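Local atomic coordinates of dehydrogenase (Thermotoga maritima, PDB entry 3EZY), a protein that catalyses the NAD(+)-dependent oxidation of myo-inositol to scyllo-inosose (2-keto-myo-inositol), and so probably serves in myo-inositol breakdown. Residues L10-E19 against R39-L47; A85-K95 against E110-G121. All coordinates share one frame; numbering follows the deposited sequence. Where two conformers were deposited one is given.

Interactions 1 and 2 sit in the same Rossmann domain, sampling it at separate places, their centres about 22 Å apart. Interaction 1 packs helix 12-20, whose start carries the last glycines of a GxGxxG-type pattern (Gly9, Gly11, Gly14), against helix 37-47. Interaction 2 joins strands 90-94 and 118-121, with the ends of the helices that precede them. The two meet where helix 12-20 passes the end of strand 90-94: His17 NE2 lies 2.9 Å from Glu94 OE1, a probable hydrogen bond, and the His17 ring meets Phe92 edge-to-face. The glycine pattern is consistent with dinucleotide binding, as in other NAD-dependent Rossmann domains.

Interaction 1 of 2, residues L10-E19 against R39-L47; sequences LGRIGTIHAE and RLREMKEKL
Arg39 reaches from helix 37-47 to the turn that opens helix 12-20, and its side chain can be followed atom by atom. CB starts toward the turn; with CG anti to the backbone N (chi1 -172°) and a bend at chi2, CG passes beside Leu10 CB at 4.2 Å. CD lies near Leu10 O, and NE then donates to Leu10 O at 3.0 Å, a bond lying in the carbonyl plane. At the tip, NH2 donates to Thr15 OG1 at 2.7 Å and adds a weak second bond to Leu10 O. Both acceptors sit at the guanidinium edge. Thr15 OG1 in turn donates to Gly11 O, the N-cap residue's carbonyl. The Leu10 and Met43 side chains slide past each other in opposite directions, and Leu47 CD1 touches Ala18 CB at 3.8 Å. Glu19 crosses Leu47 at about a right angle, CG against CD2, and its OE2 forms a salt bridge with Lys46 NZ at 3.2 Å, met from above the carboxylate plane. Segments 12-19 and 39-47, their axes 11.9 Å apart at 21°, thus share an apolar strip that Ile32 and Leu29 of strand 27-33 continue. Bonds at one edge hold the guanidinium's rotation, tying helix 37-47 to the glycine turn of this Rossmann fold.

Interaction 2 of 2, residues A85-K95 against E110-G121; sequences AKAKKHVFCEK and ETKKADVILFTG
A histidine ring takes the place of a backbone acceptor at the start of this parallel strand pair: Ile117 N donates to His90 ND1 at 3.1 Å, nearly straight (168°) and in the ring plane. The ring reaches that N-H because CG lies beside its own backbone N (chi1 -66°), and Ile117 CG1 packs against ND1. The bond requires ND1 to be unprotonated. A leucine at His90 would probably leave Ile117 N without this acceptor, since its side chain offers no nitrogen there.

Beyond it the usual parallel ladder runs: Val91 N to Ile117 O, Phe119 N to Val91 O, Cys93 N to Phe119 O at 2.9 Å, and Gly121 N to Cys93 O. On one face the rings of Phe92 and Phe119 meet obliquely, CD1 of Phe92 being 3.4 Å from CD2 of Phe119, with planes at 33°. Phe92 CZ ends 3.5 Å from Gly121 CA, where a side chain would collide with it. Helix 277-298 covers this face through Glu288 and Asn295. On the other face Val91 CG1 touches Leu118 CD1 at 4.0 Å and Thr111 CG2 from helix 101-114.

Before the strands, at the ends of the helices, Ala85 CB sits on Glu110 O at 3.4 Å and beside Ala114 CB, so the two helix ends lie close. Both helices close with a Schellman motif, at Lys88 and Asp115. The exposed Lys86 reaches Glu110 OE1 in a long salt bridge, while OE2 is paired with Arg106.

Strand 90-94, helix 101-114 and strand 118-121 form a beta-alpha-beta unit that ends on the last strand of the parallel Rossmann sheet, whose backbone bonding one imidazole nitrogen extends past the ladder proper.

Interaction 1 of 2, residues L10-E19 against R39-L47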
loop_
_atom_site.group_PDB
_atom_site.type_symbol
_atom_site.label_atom_id
_atom_site.label_comp_id
_atom_site.label_asym_id
_atom_site.label_seq_id
_atom_site.Cartn_x
_atom_site.Cartn_y
_atom_site.Cartn_z
ATOM N N LEU A 10 6.104 -22.125 33.766
ATOM C CA LEU A 10 6.068 -20.676 33.709
ATOM C C LEU A 10 7.217 -20.170 32.840
ATOM O O LEU A 10 8.012 -19.337 33.266
ATOM C CB LEU A 10 6.149 -20.094 35.107
ATOM C CG LEU A 10 5.000 -20.434 36.042
ATOM C CD1 LEU A 10 5.394 -19.990 37.481
ATOM C CD2 LEU A 10 3.668 -19.835 35.617
ATOM N N GLY A 11 7.312 -20.742 31.644
ATOM C CA GLY A 11 8.243 -20.292 30.646
ATOM C C GLY A 11 7.581 -19.115 29.952
ATOM O O GLY A 11 6.617 -18.527 30.428
ATOM N N ARG A 12 8.090 -18.800 28.785
ATOM C CA ARG A 12 7.637 -17.646 28.073
ATOM C C ARG A 12 6.150 -17.752 27.823
ATOM O O ARG A 12 5.415 -16.790 28.002
ATOM C CB ARG A 12 8.372 -17.625 26.740
ATOM C CG ARG A 12 8.056 -16.427 25.918
ATOM C CD ARG A 12 8.453 -16.779 24.514
ATOM N NE ARG A 12 9.715 -16.205 24.128
ATOM C CZ ARG A 12 10.350 -16.538 23.007
ATOM N NH1 ARG A 12 9.868 -17.493 22.209
ATOM N NH2 ARG A 12 11.488 -15.938 22.704
ATOM N N ILE A 13 5.696 -18.905 27.356
ATOM C CA ILE A 13 4.263 -19.015 26.976
ATOM C C ILE A 13 3.303 -19.254 28.158
ATOM O O ILE A 13 2.215 -18.648 28.219
ATOM C CB ILE A 13 4.057 -20.063 25.860
ATOM C CG1 ILE A 13 4.754 -19.571 24.568
ATOM C CG2 ILE A 13 2.553 -20.310 25.575
ATOM C CD1 ILE A 13 4.783 -20.606 23.474
ATOM N N GLY A 14 3.685 -20.122 29.094
ATOM C CA GLY A 14 2.905 -20.288 30.328
ATOM C C GLY A 14 2.728 -18.961 31.055
ATOM O O GLY A 14 1.667 -18.673 31.600
ATOM N N THR A 15 3.771 -18.137 31.083
ATOM C CA THR A 15 3.657 -16.821 31.717
ATOM C C THR A 15 2.620 -15.916 31.047
ATOM O O THR A 15 1.800 -15.291 31.723
ATOM C CB THR A 15 5.031 -16.119 31.769
ATOM O OG1 THR A 15 5.935 -16.940 32.528
ATOM C CG2 THR A 15 4.898 -14.721 32.407
ATOM N N ILE A 16 2.642 -15.845 29.718
ATOM C CA ILE A 16 1.613 -15.156 28.966
ATOM C C ILE A 16 0.211 -15.615 29.342
ATOM O O ILE A 16 -0.676 -14.786 29.605
ATOM C CB ILE A 16 1.865 -15.279 27.443
ATOM C CG1 ILE A 16 3.107 -14.452 27.086
ATOM C CG2 ILE A 16 0.622 -14.799 26.625
ATOM C CD1 ILE A 16 3.671 -14.718 25.656
ATOM N N HIS A 17 -0.029 -16.925 29.343
ATOM C CA HIS A 17 -1.393 -17.441 29.682
ATOM C C HIS A 17 -1.804 -17.013 31.115
ATOM O O HIS A 17 -2.936 -16.539 31.350
ATOM C CB HIS A 17 -1.433 -18.976 29.557
ATOM C CG HIS A 17 -1.385 -19.472 28.146
ATOM N ND1 HIS A 17 -2.260 -19.034 27.172
ATOM C CD2 HIS A 17 -0.608 -20.422 27.559
ATOM C CE1 HIS A 17 -2.014 -19.682 26.043
ATOM N NE2 HIS A 17 -1.018 -20.533 26.256
ATOM N N ALA A 18 -0.876 -17.169 32.064
ATOM C CA ALA A 18 -1.147 -16.866 33.481
ATOM C C ALA A 18 -1.513 -15.386 33.656
ATOM O O ALA A 18 -2.427 -15.059 34.405
ATOM C CB ALA A 18 0.080 -17.181 34.337
ATOM N N GLU A 19 -0.772 -14.503 32.978
ATOM C CA GLU A 19 -1.053 -13.060 33.002
ATOM C C GLU A 19 -2.365 -12.722 32.301
ATOM O O GLU A 19 -3.123 -11.890 32.810
ATOM C CB GLU A 19 0.141 -12.258 32.456
ATOM C CG GLU A 19 1.305 -12.216 33.502
ATOM C CD GLU A 19 2.636 -11.734 32.942
ATOM O OE1 GLU A 19 2.690 -11.337 31.750
ATOM O OE2 GLU A 19 3.645 -11.778 33.706
ATOM N N ARG A 39 11.438 -18.862 40.467
ATOM C CA ARG A 39 10.434 -18.557 39.445
ATOM C C ARG A 39 9.016 -18.698 40.019
ATOM O O ARG A 39 8.219 -17.754 39.989
ATOM C CB ARG A 39 10.638 -19.493 38.251
ATOM C CG ARG A 39 9.762 -19.171 36.995
ATOM C CD ARG A 39 10.095 -17.810 36.399
ATOM N NE ARG A 39 9.189 -17.457 35.308
ATOM C CZ ARG A 39 8.932 -16.212 34.916
ATOM N NH1 ARG A 39 9.530 -15.184 35.533
ATOM N NH2 ARG A 39 8.072 -15.980 33.907
ATOM N N LEU A 40 8.714 -19.880 40.558
ATOM C CA LEU A 40 7.451 -20.128 41.244
ATOM C C LEU A 40 7.119 -19.072 42.335
ATOM O O LEU A 40 6.039 -18.486 42.334
ATOM C CB LEU A 40 7.528 -21.505 41.880
ATOM C CG LEU A 40 6.209 -22.100 42.373
ATOM C CD1 LEU A 40 5.227 -22.109 41.184
ATOM C CD2 LEU A 40 6.482 -23.506 42.890
ATOM N N ARG A 41 8.055 -18.844 43.274
ATOM C CA ARG A 41 7.911 -17.832 44.324
ATOM C C ARG A 41 7.600 -16.465 43.749
ATOM O O ARG A 41 6.677 -15.757 44.199
ATOM C CB ARG A 41 9.259 -17.577 45.019
ATOM C CG ARG A 41 9.692 -18.486 46.082
ATOM C CD ARG A 41 11.000 -17.900 46.634
ATOM N NE ARG A 41 10.797 -17.135 47.853
ATOM C CZ ARG A 41 11.735 -16.963 48.793
ATOM N NH1 ARG A 41 12.930 -17.498 48.639
ATOM N NH2 ARG A 41 11.480 -16.279 49.903
ATOM N N GLU A 42 8.433 -16.051 42.801
ATOM C CA GLU A 42 8.273 -14.716 42.250
ATOM C C GLU A 42 6.945 -14.531 41.539
ATOM O O GLU A 42 6.294 -13.507 41.703
ATOM C CB GLU A 42 9.468 -14.339 41.379
ATOM C CG GLU A 42 10.615 -13.872 42.283
ATOM C CD GLU A 42 11.984 -13.950 41.624
ATOM O OE1 GLU A 42 12.054 -14.183 40.389
ATOM O OE2 GLU A 42 12.991 -13.765 42.348
ATOM N N MET A 43 6.528 -15.518 40.766
ATOM C CA MET A 43 5.279 -15.384 40.010
ATOM C C MET A 43 4.073 -15.488 40.943
ATOM O O MET A 43 3.046 -14.841 40.719
ATOM C CB MET A 43 5.179 -16.398 38.865
ATOM C CG MET A 43 5.808 -15.941 37.493
ATOM S SD MET A 43 5.337 -14.257 36.949
ATOM C CE MET A 43 6.825 -13.388 37.367
ATOM N N LYS A 44 4.193 -16.277 42.002
ATOM C CA LYS A 44 3.087 -16.367 42.943
ATOM C C LYS A 44 2.824 -14.992 43.510
ATOM O O LYS A 44 1.688 -14.543 43.613
ATOM C CB LYS A 44 3.392 -17.338 44.084
ATOM C CG LYS A 44 2.175 -17.644 44.971
ATOM C CD LYS A 44 2.648 -18.195 46.301
ATOM C CE LYS A 44 1.569 -18.902 47.037
ATOM N NZ LYS A 44 0.532 -17.958 47.454
ATOM N N GLU A 45 3.893 -14.315 43.889
ATOM C CA GLU A 45 3.716 -13.008 44.478
ATOM C C GLU A 45 3.328 -11.928 43.464
ATOM O O GLU A 45 2.465 -11.095 43.750
ATOM C CB GLU A 45 4.953 -12.601 45.254
ATOM C CG GLU A 45 4.610 -11.643 46.355
ATOM C CD GLU A 45 5.829 -10.984 46.925
ATOM O OE1 GLU A 45 6.907 -11.104 46.286
ATOM O OE2 GLU A 45 5.699 -10.347 47.999
ATOM N N LYS A 46 3.938 -11.939 42.279
ATOM C CA LYS A 46 3.583 -10.956 41.259
ATOM C C LYS A 46 2.106 -11.084 40.900
ATOM O O LYS A 46 1.375 -10.084 40.826
ATOM C CB LYS A 46 4.450 -11.150 40.014
ATOM C CG LYS A 46 4.358 -10.048 38.941
ATOM C CD LYS A 46 5.094 -10.495 37.668
ATOM C CE LYS A 46 5.069 -9.411 36.568
ATOM N NZ LYS A 46 3.780 -9.426 35.803
ATOM N N LEU A 47 1.627 -12.308 40.705
ATOM C CA LEU A 47 0.258 -12.439 40.213
ATOM C C LEU A 47 -0.798 -12.683 41.290
ATOM O O LEU A 47 -1.972 -12.850 40.981
ATOM C CB LEU A 47 0.176 -13.516 39.108
ATOM C CG LEU A 47 1.059 -13.313 37.873
ATOM C CD1 LEU A 47 0.829 -14.396 36.880
ATOM C CD2 LEU A 47 0.830 -11.941 37.208
#

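Interaction 2 of 2, residues A85-K95 against E110-G121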
loop_
_atom_site.group_PDB
_atom_site.type_symbol
_atom_site.label_atom_id
_atom_site.label_comp_id
_atom_site.label_asym_id
_atom_site.label_seq_id
_atom_site.Cartn_x
_atom_site.Cartn_y
_atom_site.Cartn_z
ATOM N N ALA A 85 -6.367 -36.497 32.627
ATOM C CA ALA A 85 -7.545 -37.322 32.294
ATOM C C ALA A 85 -7.919 -38.233 33.495
ATOM O O ALA A 85 -9.083 -38.338 33.873
ATOM C CB ALA A 85 -7.298 -38.159 31.037
ATOM N N LYS A 86 -6.913 -38.813 34.132
ATOM C CA LYS A 86 -7.128 -39.689 35.295
ATOM C C LYS A 86 -7.700 -38.888 36.447
ATOM O O LYS A 86 -8.461 -39.415 37.251
ATOM C CB LYS A 86 -5.819 -40.377 35.687
ATOM C CG LYS A 86 -5.182 -41.200 34.550
ATOM C CD LYS A 86 -6.019 -42.441 34.213
ATOM C CE LYS A 86 -5.275 -43.463 33.339
ATOM N NZ LYS A 86 -3.802 -43.505 33.629
ATOM N N ALA A 87 -7.371 -37.594 36.521
ATOM C CA ALA A 87 -7.960 -36.746 37.551
ATOM C C ALA A 87 -9.283 -36.112 37.134
ATOM O O ALA A 87 -9.849 -35.333 37.884
ATOM C CB ALA A 87 -6.983 -35.673 37.993
ATOM N N LYS A 88 -9.746 -36.416 35.921
ATOM C CA LYS A 88 -10.975 -35.853 35.344
ATOM C C LYS A 88 -10.938 -34.326 35.274
ATOM O O LYS A 88 -11.925 -33.635 35.615
ATOM C CB LYS A 88 -12.237 -36.354 36.065
ATOM C CG LYS A 88 -13.574 -35.977 35.379
ATOM C CD LYS A 88 -14.756 -36.760 36.007
ATOM C CE LYS A 88 -16.143 -36.302 35.497
ATOM N NZ LYS A 88 -16.643 -35.031 36.152
ATOM N N LYS A 89 -9.803 -33.795 34.792
ATOM C CA LYS A 89 -9.628 -32.335 34.587
ATOM C C LYS A 89 -9.513 -31.979 33.101
ATOM O O LYS A 89 -8.672 -32.545 32.407
ATOM C CB LYS A 89 -8.324 -31.848 35.258
ATOM C CG LYS A 89 -8.266 -32.107 36.791
ATOM C CD LYS A 89 -9.594 -31.673 37.461
ATOM C CE LYS A 89 -9.600 -32.025 38.954
ATOM N NZ LYS A 89 -8.469 -31.373 39.681
ATOM N N HIS A 90 -10.284 -30.998 32.635
ATOM C CA HIS A 90 -10.177 -30.519 31.252
ATOM C C HIS A 90 -8.781 -29.975 30.977
ATOM O O HIS A 90 -8.197 -29.339 31.847
ATOM C CB HIS A 90 -11.208 -29.435 31.021
ATOM C CG HIS A 90 -12.609 -29.942 31.105
ATOM N ND1 HIS A 90 -13.091 -30.929 30.270
ATOM C CD2 HIS A 90 -13.627 -29.613 31.935
ATOM C CE1 HIS A 90 -14.357 -31.168 30.570
ATOM N NE2 HIS A 90 -14.706 -30.382 31.574
ATOM N N VAL A 91 -8.214 -30.257 29.804
ATOM C CA VAL A 91 -6.797 -29.964 29.614
ATOM C C VAL A 91 -6.483 -29.237 28.301
ATOM O O VAL A 91 -6.960 -29.634 27.212
ATOM C CB VAL A 91 -5.861 -31.243 29.835
ATOM C CG1 VAL A 91 -6.274 -32.409 28.991
ATOM C CG2 VAL A 91 -4.390 -30.911 29.559
ATOM N N PHE A 92 -5.712 -28.147 28.417
ATOM C CA PHE A 92 -5.158 -27.443 27.250
ATOM C C PHE A 92 -3.679 -27.764 27.246
ATOM O O PHE A 92 -3.023 -27.693 28.307
ATOM C CB PHE A 92 -5.414 -25.932 27.392
ATOM C CG PHE A 92 -4.625 -25.052 26.432
ATOM C CD1 PHE A 92 -5.223 -24.535 25.282
ATOM C CD2 PHE A 92 -3.288 -24.730 26.693
ATOM C CE1 PHE A 92 -4.473 -23.713 24.374
ATOM C CE2 PHE A 92 -2.550 -23.903 25.830
ATOM C CZ PHE A 92 -3.145 -23.402 24.654
ATOM N N CYS A 93 -3.142 -28.171 26.088
ATOM C CA CYS A 93 -1.722 -28.482 25.972
ATOM C C CYS A 93 -1.051 -27.608 24.908
ATOM O O CYS A 93 -1.448 -27.618 23.729
ATOM C CB CYS A 93 -1.518 -29.974 25.613
ATOM S SG CYS A 93 0.186 -30.553 25.718
ATOM N N GLU A 94 0.008 -26.912 25.308
ATOM C CA GLU A 94 0.780 -26.120 24.366
ATOM C C GLU A 94 1.321 -27.009 23.244
ATOM O O GLU A 94 1.526 -28.238 23.431
ATOM C CB GLU A 94 1.955 -25.397 25.082
ATOM C CG GLU A 94 1.647 -23.924 25.431
ATOM C CD GLU A 94 1.108 -23.157 24.207
ATOM O OE1 GLU A 94 0.100 -22.425 24.322
ATOM O OE2 GLU A 94 1.697 -23.300 23.114
ATOM N N LYS A 95 1.540 -26.396 22.083
ATOM C CA LYS A 95 2.238 -27.002 20.979
ATOM C C LYS A 95 3.646 -27.379 21.418
ATOM O O LYS A 95 4.277 -26.628 22.176
ATOM C CB LYS A 95 2.336 -25.975 19.812
ATOM C CG LYS A 95 3.509 -26.240 18.814
ATOM C CD LYS A 95 4.862 -25.656 19.249
ATOM C CE LYS A 95 5.864 -25.668 18.115
ATOM N NZ LYS A 95 7.290 -25.668 18.584
ATOM N N GLU A 110 -6.928 -41.531 26.457
ATOM C CA GLU A 110 -7.227 -41.303 27.895
ATOM C C GLU A 110 -8.156 -40.130 28.170
ATOM O O GLU A 110 -9.083 -40.225 28.997
ATOM C CB GLU A 110 -5.936 -41.162 28.691
ATOM C CG GLU A 110 -5.023 -42.342 28.483
ATOM C CD GLU A 110 -5.459 -43.528 29.342
ATOM O OE1 GLU A 110 -5.945 -43.276 30.454
ATOM O OE2 GLU A 110 -5.340 -44.691 28.893
ATOM N N THR A 111 -7.953 -39.022 27.477
ATOM C CA THR A 111 -8.853 -37.907 27.690
ATOM C C THR A 111 -10.250 -38.297 27.211
ATOM O O THR A 111 -11.246 -37.961 27.852
ATOM C CB THR A 111 -8.361 -36.587 26.984
ATOM O OG1 THR A 111 -7.999 -36.864 25.638
ATOM C CG2 THR A 111 -7.117 -36.015 27.694
ATOM N N LYS A 112 -10.334 -39.005 26.084
ATOM C CA LYS A 112 -11.643 -39.425 25.567
ATOM C C LYS A 112 -12.314 -40.387 26.545
ATOM O O LYS A 112 -13.484 -40.253 26.854
ATOM C CB LYS A 112 -11.493 -40.077 24.186
ATOM C CG LYS A 112 -12.825 -40.462 23.541
ATOM C CD LYS A 112 -12.599 -41.130 22.182
ATOM C CE LYS A 112 -13.927 -41.346 21.445
ATOM N NZ LYS A 112 -14.567 -42.682 21.701
ATOM N N LYS A 113 -11.543 -41.345 27.063
ATOM C CA LYS A 113 -12.045 -42.246 28.097
ATOM C C LYS A 113 -12.588 -41.440 29.274
ATOM O O LYS A 113 -13.710 -41.667 29.701
ATOM C CB LYS A 113 -10.928 -43.165 28.599
ATOM C CG LYS A 113 -11.399 -44.523 29.082
ATOM C CD LYS A 113 -10.930 -45.616 28.111
ATOM C CE LYS A 113 -9.418 -45.854 28.252
ATOM N NZ LYS A 113 -9.021 -45.858 29.699
ATOM N N ALA A 114 -11.790 -40.509 29.806
ATOM C CA ALA A 114 -12.211 -39.712 30.971
ATOM C C ALA A 114 -13.328 -38.718 30.644
ATOM O O ALA A 114 -13.879 -38.082 31.524
ATOM C CB ALA A 114 -11.007 -38.965 31.614
ATOM N N ASP A 115 -13.646 -38.569 29.370
ATOM C CA ASP A 115 -14.633 -37.602 28.940
ATOM C C ASP A 115 -14.241 -36.171 29.311
ATOM O O ASP A 115 -15.109 -35.412 29.769
ATOM C CB ASP A 115 -16.010 -37.911 29.543
ATOM C CG ASP A 115 -17.132 -37.175 28.816
ATOM O OD1 ASP A 115 -17.071 -37.145 27.564
ATOM O OD2 ASP A 115 -18.062 -36.643 29.474
ATOM N N VAL A 116 -12.966 -35.799 29.150
ATOM C CA VAL A 116 -12.574 -34.384 29.368
ATOM C C VAL A 116 -12.002 -33.856 28.061
ATOM O O VAL A 116 -11.497 -34.646 27.259
ATOM C CB VAL A 116 -11.476 -34.229 30.445
ATOM C CG1 VAL A 116 -11.985 -34.706 31.837
ATOM C CG2 VAL A 116 -10.245 -34.979 30.029
ATOM N N ILE A 117 -12.065 -32.536 27.876
ATOM C CA ILE A 117 -11.516 -31.828 26.715
ATOM C C ILE A 117 -10.004 -31.955 26.644
ATOM O O ILE A 117 -9.315 -31.816 27.651
ATOM C CB ILE A 117 -11.876 -30.317 26.828
ATOM C CG1 ILE A 117 -13.368 -30.125 26.671
ATOM C CG2 ILE A 117 -11.175 -29.471 25.820
ATOM C CD1 ILE A 117 -13.784 -28.699 27.029
ATOM N N LEU A 118 -9.510 -32.206 25.436
ATOM C CA LEU A 118 -8.104 -32.049 25.088
ATOM C C LEU A 118 -8.016 -30.981 23.981
ATOM O O LEU A 118 -8.471 -31.200 22.869
ATOM C CB LEU A 118 -7.471 -33.363 24.609
ATOM C CG LEU A 118 -6.013 -33.248 24.094
ATOM C CD1 LEU A 118 -5.122 -32.515 25.118
ATOM C CD2 LEU A 118 -5.420 -34.635 23.764
ATOM N N PHE A 119 -7.469 -29.825 24.317
ATOM C CA PHE A 119 -7.385 -28.668 23.396
ATOM C C PHE A 119 -5.903 -28.484 23.051
ATOM O O PHE A 119 -5.079 -28.376 23.940
ATOM C CB PHE A 119 -7.894 -27.423 24.141
ATOM C CG PHE A 119 -8.102 -26.182 23.264
ATOM C CD1 PHE A 119 -9.379 -25.654 23.097
ATOM C CD2 PHE A 119 -7.030 -25.556 22.645
ATOM C CE1 PHE A 119 -9.605 -24.508 22.335
ATOM C CE2 PHE A 119 -7.243 -24.408 21.852
ATOM C CZ PHE A 119 -8.543 -23.901 21.706
ATOM N N THR A 120 -5.571 -28.458 21.765
ATOM C CA THR A 120 -4.207 -28.336 21.324
ATOM C C THR A 120 -3.915 -26.869 21.078
ATOM O O THR A 120 -4.705 -26.182 20.433
ATOM C CB THR A 120 -3.976 -29.083 20.000
ATOM O OG1 THR A 120 -4.153 -30.482 20.228
ATOM C CG2 THR A 120 -2.523 -28.865 19.489
ATOM N N GLY A 121 -2.775 -26.392 21.577
ATOM C CA GLY A 121 -2.470 -24.972 21.558
ATOM C C GLY A 121 -1.923 -24.464 20.223
ATOM O O GLY A 121 -0.784 -23.964 20.183
HETATM O O HOH W 1 -0.930 -22.020 22.038
#